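1-Cys peroxiredoxin (Vibrio vulnificus MO6-24/O, PDB 5K2I) probably reduces hydrogen peroxide and other peroxides through a single peroxidatic cysteine, as a 1-Cys peroxiredoxin of the thioredoxin-fold class that is also implicated in scavenging nitric oxide. Local coordinates at residues 7-12 and 106-111; 51-56 and 87-92. All coordinates share one frame; numbering follows the deposited sequence. Where two conformers were deposited one is given.

Interaction 1: 7-12 and 106-111; sequences TLPNAT and KALGLE
P9 meets A107 and L108 where the loop before strand 12-17 passes the last turn of helix 103-108, on the edge of the thioredoxin-like fold of this peroxiredoxin. Followed round its ring, P9 first offers CB, 3.6 Å from A107 CB; CG then lies equally close to that methyl and 3.8 Å from L108 CD2; CD, next to the ring nitrogen, reaches L108 CD2 at 3.5 Å. The CB-CG-CD run of the ring thus spans two successive helix residues. Proline suits the place, offering a rigid apolar surface without a backbone N-H to satisfy, and the small methyl of A107 lets the ring come close to the helix backbone. On the buried side L8 and L108 both turn CG beside the backbone N (chi1 -73° and -66°), and their chains cross obliquely. I2 touches both P9 and L108, while I129 and Y125 of strand 120-130 pack on L8 and L108, respectively. The helix ends in a Schellman motif, in which G109 takes a positive phi of 74°, a conformation glycine adopts easily. Beneath the proline, the two leucines meet through one methyl each, L8 CD2 to L108 CD2 at 4.1 Å.

Interaction 2: 51-56 and 87-92; sequences AHLPGY and EAQNAE
L53 lays its branched end over the aliphatic part of Q89: CD2 stands 3.7 Å from Q89 CG and nearly as close to CB, while the other methyl, CD1, reaches A91 CB at 4.0 Å. With CG roughly anti to the backbone N (chi1 -150°), L53 divides its two methyls between Q89 and A91. Leucine fits here because its fork can serve two partners at once, and F38, W85 and I94 pack on the same side chain. Q89 bends at chi2 (-100°), which brings its amide across to P54, where OE1 lies 3.6 Å from P54 CG and NE2 4.0 Å from the same atom. The amide makes van der Waals contacts with the ring's CG and CD methylenes. Q89 thus lays its methylenes on L53 and its amide on P54; glutamine suits this partly exposed place because it offers both. The contact joins the first turn of helix 53-65 to the end of helix 79-88 in the thioredoxin-like fold. H52 occupies the N-cap position, and P54 belongs to the first turn, where a proline costs no helical hydrogen bond. Helix 79-88 closes with a Schellman motif, N90 leaving it with a positive phi; A91, the centre of an inverse gamma turn, then presents its small methyl to L53. P54 CD, which also touches the Q89 amide, sits 3.4 Å above the plane of the H52 ring, over its centre.

Interactions 1 and 2 lie on opposite sides of the chain's centre, with their centres 23 Å apart and their nearest atoms about 13 Å apart, so they do not touch. Along the sequence, 51-56 and 87-92 both fall between the two segments of interaction 1. Interaction 1 packs the loop before strand 12-17 on the short helix 103-108, beside strand 120-130; interaction 2 joins two helix ends next to strand 34-40. Both use a proline and a leucine against a helix end that terminates in a Schellman motif. H52 touches T47 and P54 touches S49, either side of the chain's one cysteine, which by its PxxxTxxC setting is probably peroxidatic; interaction 2 thus borders the probable active site.

Interaction 1: 7-12 and 106-111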
loop_
_atom_site.group_PDB
_atom_site.type_symbol
_atom_site.label_atom_id
_atom_site.label_comp_id
_atom_site.label_asym_id
_atom_site.label_seq_id
_atom_site.Cartn_x
_atom_site.Cartn_y
_atom_site.Cartn_z
ATOM N N THR A 7 -12.423 14.125 22.713
ATOM C CA THR A 7 -13.563 13.250 22.569
ATOM C C THR A 7 -13.855 13.050 21.074
ATOM O O THR A 7 -13.695 13.983 20.285
ATOM C CB THR A 7 -14.770 13.852 23.311
ATOM O OG1 THR A 7 -14.420 14.046 24.691
ATOM C CG2 THR A 7 -15.986 12.965 23.215
ATOM N N LEU A 8 -14.274 11.848 20.682
ATOM C CA LEU A 8 -14.709 11.613 19.315
ATOM C C LEU A 8 -15.776 12.619 18.906
ATOM O O LEU A 8 -16.549 13.085 19.758
ATOM C CB LEU A 8 -15.291 10.209 19.161
ATOM C CG LEU A 8 -14.354 9.017 19.172
ATOM C CD1 LEU A 8 -15.192 7.729 19.198
ATOM C CD2 LEU A 8 -13.442 9.050 17.964
ATOM N N PRO A 9 -15.866 12.918 17.603
ATOM C CA PRO A 9 -17.010 13.699 17.127
ATOM C C PRO A 9 -18.314 13.081 17.618
ATOM O O PRO A 9 -18.449 11.859 17.634
ATOM C CB PRO A 9 -16.908 13.597 15.602
ATOM C CG PRO A 9 -15.487 13.253 15.324
ATOM C CD PRO A 9 -14.979 12.496 16.508
ATOM N N ASN A 10 -19.251 13.920 18.038
ATOM C CA ASN A 10 -20.542 13.438 18.497
ATOM C C ASN A 10 -21.394 13.108 17.293
ATOM O O ASN A 10 -22.266 13.883 16.901
ATOM C CB ASN A 10 -21.201 14.486 19.386
ATOM C CG ASN A 10 -22.544 14.056 19.894
ATOM O OD1 ASN A 10 -22.848 12.867 19.987
ATOM N ND2 ASN A 10 -23.370 15.037 20.257
ATOM N N ALA A 11 -21.082 11.970 16.677
ATOM C CA ALA A 11 -21.670 11.561 15.408
ATOM C C ALA A 11 -22.204 10.148 15.529
ATOM O O ALA A 11 -22.103 9.532 16.592
ATOM C CB ALA A 11 -20.624 11.653 14.294
ATOM N N THR A 12 -22.781 9.636 14.448
ATOM C CA THR A 12 -23.304 8.274 14.457
ATOM C C THR A 12 -22.602 7.384 13.444
ATOM O O THR A 12 -22.000 7.860 12.480
ATOM C CB THR A 12 -24.820 8.224 14.174
ATOM O OG1 THR A 12 -25.089 8.643 12.826
ATOM C CG2 THR A 12 -25.558 9.133 15.148
ATOM N N LYS A 106 -15.016 12.443 7.867
ATOM C CA LYS A 106 -14.687 13.840 7.634
ATOM C C LYS A 106 -14.582 14.611 8.946
ATOM O O LYS A 106 -13.731 15.485 9.075
ATOM C CB LYS A 106 -15.711 14.492 6.721
ATOM C CG LYS A 106 -15.619 14.017 5.287
ATOM C CD LYS A 106 -16.538 14.821 4.382
ATOM C CE LYS A 106 -17.977 14.476 4.626
ATOM N NZ LYS A 106 -18.879 15.230 3.691
ATOM N N ALA A 107 -15.424 14.279 9.918
ATOM C CA ALA A 107 -15.368 14.929 11.236
ATOM C C ALA A 107 -14.043 14.649 11.953
ATOM O O ALA A 107 -13.600 15.436 12.774
ATOM C CB ALA A 107 -16.529 14.480 12.091
ATOM N N LEU A 108 -13.415 13.520 11.633
ATOM C CA LEU A 108 -12.115 13.172 12.189
ATOM C C LEU A 108 -10.968 13.826 11.437
ATOM O O LEU A 108 -9.832 13.823 11.903
ATOM C CB LEU A 108 -11.902 11.658 12.140
ATOM C CG LEU A 108 -12.784 10.766 12.995
ATOM C CD1 LEU A 108 -12.495 9.322 12.658
ATOM C CD2 LEU A 108 -12.521 11.013 14.457
ATOM N N GLY A 109 -11.256 14.304 10.228
ATOM C CA GLY A 109 -10.220 14.819 9.353
ATOM C C GLY A 109 -9.370 13.726 8.741
ATOM O O GLY A 109 -8.208 13.955 8.385
ATOM N N LEU A 110 -9.953 12.537 8.586
ATOM C CA LEU A 110 -9.179 11.392 8.104
ATOM C C LEU A 110 -9.730 10.830 6.786
ATOM O O LEU A 110 -9.506 9.671 6.447
ATOM C CB LEU A 110 -9.125 10.313 9.191
ATOM C CG LEU A 110 -8.180 10.678 10.343
ATOM C CD1 LEU A 110 -8.352 9.753 11.530
ATOM C CD2 LEU A 110 -6.751 10.637 9.840
ATOM N N GLU A 111 -10.429 11.658 6.023
ATOM C CA GLU A 111 -10.900 11.263 4.703
ATOM C C GLU A 111 -9.763 11.285 3.685
ATOM O O GLU A 111 -8.701 11.886 3.917
ATOM C CB GLU A 111 -12.039 12.178 4.233
ATOM C CG GLU A 111 -11.605 13.588 3.785
ATOM C CD GLU A 111 -11.515 14.611 4.922
ATOM O OE1 GLU A 111 -11.381 14.242 6.109
ATOM O OE2 GLU A 111 -11.589 15.819 4.616
#

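Interaction 2: 51-56 and 87-92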
loop_
_atom_site.group_PDB
_atom_site.type_symbol
_atom_site.label_atom_id
_atom_site.label_comp_id
_atom_site.label_asym_id
_atom_site.label_seq_id
_atom_site.Cartn_x
_atom_site.Cartn_y
_atom_site.Cartn_z
ATOM N N ALA A 51 -3.110 -5.343 9.439
ATOM C CA ALA A 51 -3.547 -3.979 9.748
ATOM C C ALA A 51 -5.055 -3.785 9.614
ATOM O O ALA A 51 -5.564 -2.687 9.875
ATOM C CB ALA A 51 -2.811 -2.982 8.866
ATOM N N HIS A 52 -5.783 -4.824 9.207
ATOM C CA HIS A 52 -7.237 -4.703 9.209
ATOM C C HIS A 52 -7.900 -5.995 9.686
ATOM O O HIS A 52 -7.387 -6.650 10.588
ATOM C CB HIS A 52 -7.753 -4.240 7.832
ATOM C CG HIS A 52 -7.693 -5.280 6.757
ATOM N ND1 HIS A 52 -8.801 -5.663 6.031
ATOM C CD2 HIS A 52 -6.660 -6.019 6.288
ATOM C CE1 HIS A 52 -8.451 -6.592 5.159
ATOM N NE2 HIS A 52 -7.160 -6.832 5.300
ATOM N N LEU A 53 -9.054 -6.335 9.130
ATOM C CA LEU A 53 -9.909 -7.352 9.729
ATOM C C LEU A 53 -9.179 -8.655 10.140
ATOM O O LEU A 53 -9.291 -9.067 11.297
ATOM C CB LEU A 53 -11.080 -7.647 8.784
ATOM C CG LEU A 53 -12.423 -8.089 9.367
ATOM C CD1 LEU A 53 -12.751 -7.422 10.697
ATOM C CD2 LEU A 53 -13.512 -7.814 8.351
ATOM N N PRO A 54 -8.409 -9.290 9.230
ATOM C CA PRO A 54 -7.748 -10.534 9.656
ATOM C C PRO A 54 -6.849 -10.356 10.871
ATOM O O PRO A 54 -6.852 -11.206 11.763
ATOM C CB PRO A 54 -6.918 -10.927 8.428
ATOM C CG PRO A 54 -7.622 -10.307 7.291
ATOM C CD PRO A 54 -8.150 -9.005 7.804
ATOM N N GLY A 55 -6.105 -9.253 10.911
ATOM C CA GLY A 55 -5.210 -8.966 12.016
ATOM C C GLY A 55 -5.914 -8.788 13.347
ATOM O O GLY A 55 -5.435 -9.260 14.384
ATOM N N TYR A 56 -7.056 -8.113 13.330
ATOM C CA TYR A 56 -7.799 -7.898 14.565
ATOM C C TYR A 56 -8.585 -9.136 14.960
ATOM O O TYR A 56 -8.787 -9.376 16.145
ATOM C CB TYR A 56 -8.706 -6.653 14.443
ATOM C CG TYR A 56 -7.858 -5.400 14.453
ATOM C CD1 TYR A 56 -7.469 -4.805 15.650
ATOM C CD2 TYR A 56 -7.381 -4.853 13.269
ATOM C CE1 TYR A 56 -6.645 -3.691 15.660
ATOM C CE2 TYR A 56 -6.550 -3.726 13.277
ATOM C CZ TYR A 56 -6.210 -3.151 14.476
ATOM O OH TYR A 56 -5.392 -2.050 14.512
ATOM N N GLU A 87 -19.368 -11.092 7.573
ATOM C CA GLU A 87 -19.749 -12.493 7.362
ATOM C C GLU A 87 -18.708 -13.235 6.514
ATOM O O GLU A 87 -18.326 -14.360 6.847
ATOM C CB GLU A 87 -21.142 -12.576 6.724
ATOM C CG GLU A 87 -22.251 -12.237 7.708
ATOM C CD GLU A 87 -23.581 -11.933 7.046
ATOM O OE1 GLU A 87 -23.645 -11.927 5.798
ATOM O OE2 GLU A 87 -24.561 -11.696 7.784
ATOM N N ALA A 88 -18.229 -12.598 5.445
ATOM C CA ALA A 88 -17.227 -13.212 4.571
ATOM C C ALA A 88 -15.916 -13.498 5.299
ATOM O O ALA A 88 -15.200 -14.445 4.955
ATOM C CB ALA A 88 -16.970 -12.322 3.367
ATOM N N GLN A 89 -15.593 -12.668 6.286
ATOM C CA GLN A 89 -14.358 -12.803 7.050
ATOM C C GLN A 89 -14.570 -13.563 8.358
ATOM O O GLN A 89 -13.630 -13.715 9.122
ATOM C CB GLN A 89 -13.757 -11.420 7.344
ATOM C CG GLN A 89 -13.129 -10.722 6.134
ATOM C CD GLN A 89 -11.612 -10.859 6.114
ATOM O OE1 GLN A 89 -11.028 -11.406 7.040
ATOM N NE2 GLN A 89 -10.971 -10.343 5.066
ATOM N N ASN A 90 -15.794 -14.036 8.601
ATOM C CA ASN A 90 -16.142 -14.643 9.889
ATOM C C ASN A 90 -15.667 -13.769 11.048
ATOM O O ASN A 90 -14.968 -14.233 11.947
ATOM C CB ASN A 90 -15.526 -16.042 10.021
ATOM C CG ASN A 90 -16.202 -16.893 11.094
ATOM O OD1 ASN A 90 -17.410 -16.804 11.300
ATOM N ND2 ASN A 90 -15.408 -17.667 11.823
ATOM N N ALA A 91 -16.038 -12.496 11.016
ATOM C CA ALA A 91 -15.581 -11.514 12.000
ATOM C C ALA A 91 -16.470 -11.540 13.231
ATOM O O ALA A 91 -17.004 -10.516 13.641
ATOM C CB ALA A 91 -15.568 -10.122 11.390
ATOM N N GLU A 92 -16.624 -12.735 13.794
ATOM C CA GLU A 92 -17.397 -13.000 15.003
ATOM C C GLU A 92 -17.232 -11.925 16.077
ATOM O O GLU A 92 -18.206 -11.356 16.569
ATOM C CB GLU A 92 -16.962 -14.348 15.583
ATOM C CG GLU A 92 -16.594 -15.388 14.524
ATOM C CD GLU A 92 -16.042 -16.671 15.126
ATOM O OE1 GLU A 92 -16.417 -17.013 16.269
ATOM O OE2 GLU A 92 -15.220 -17.332 14.452
#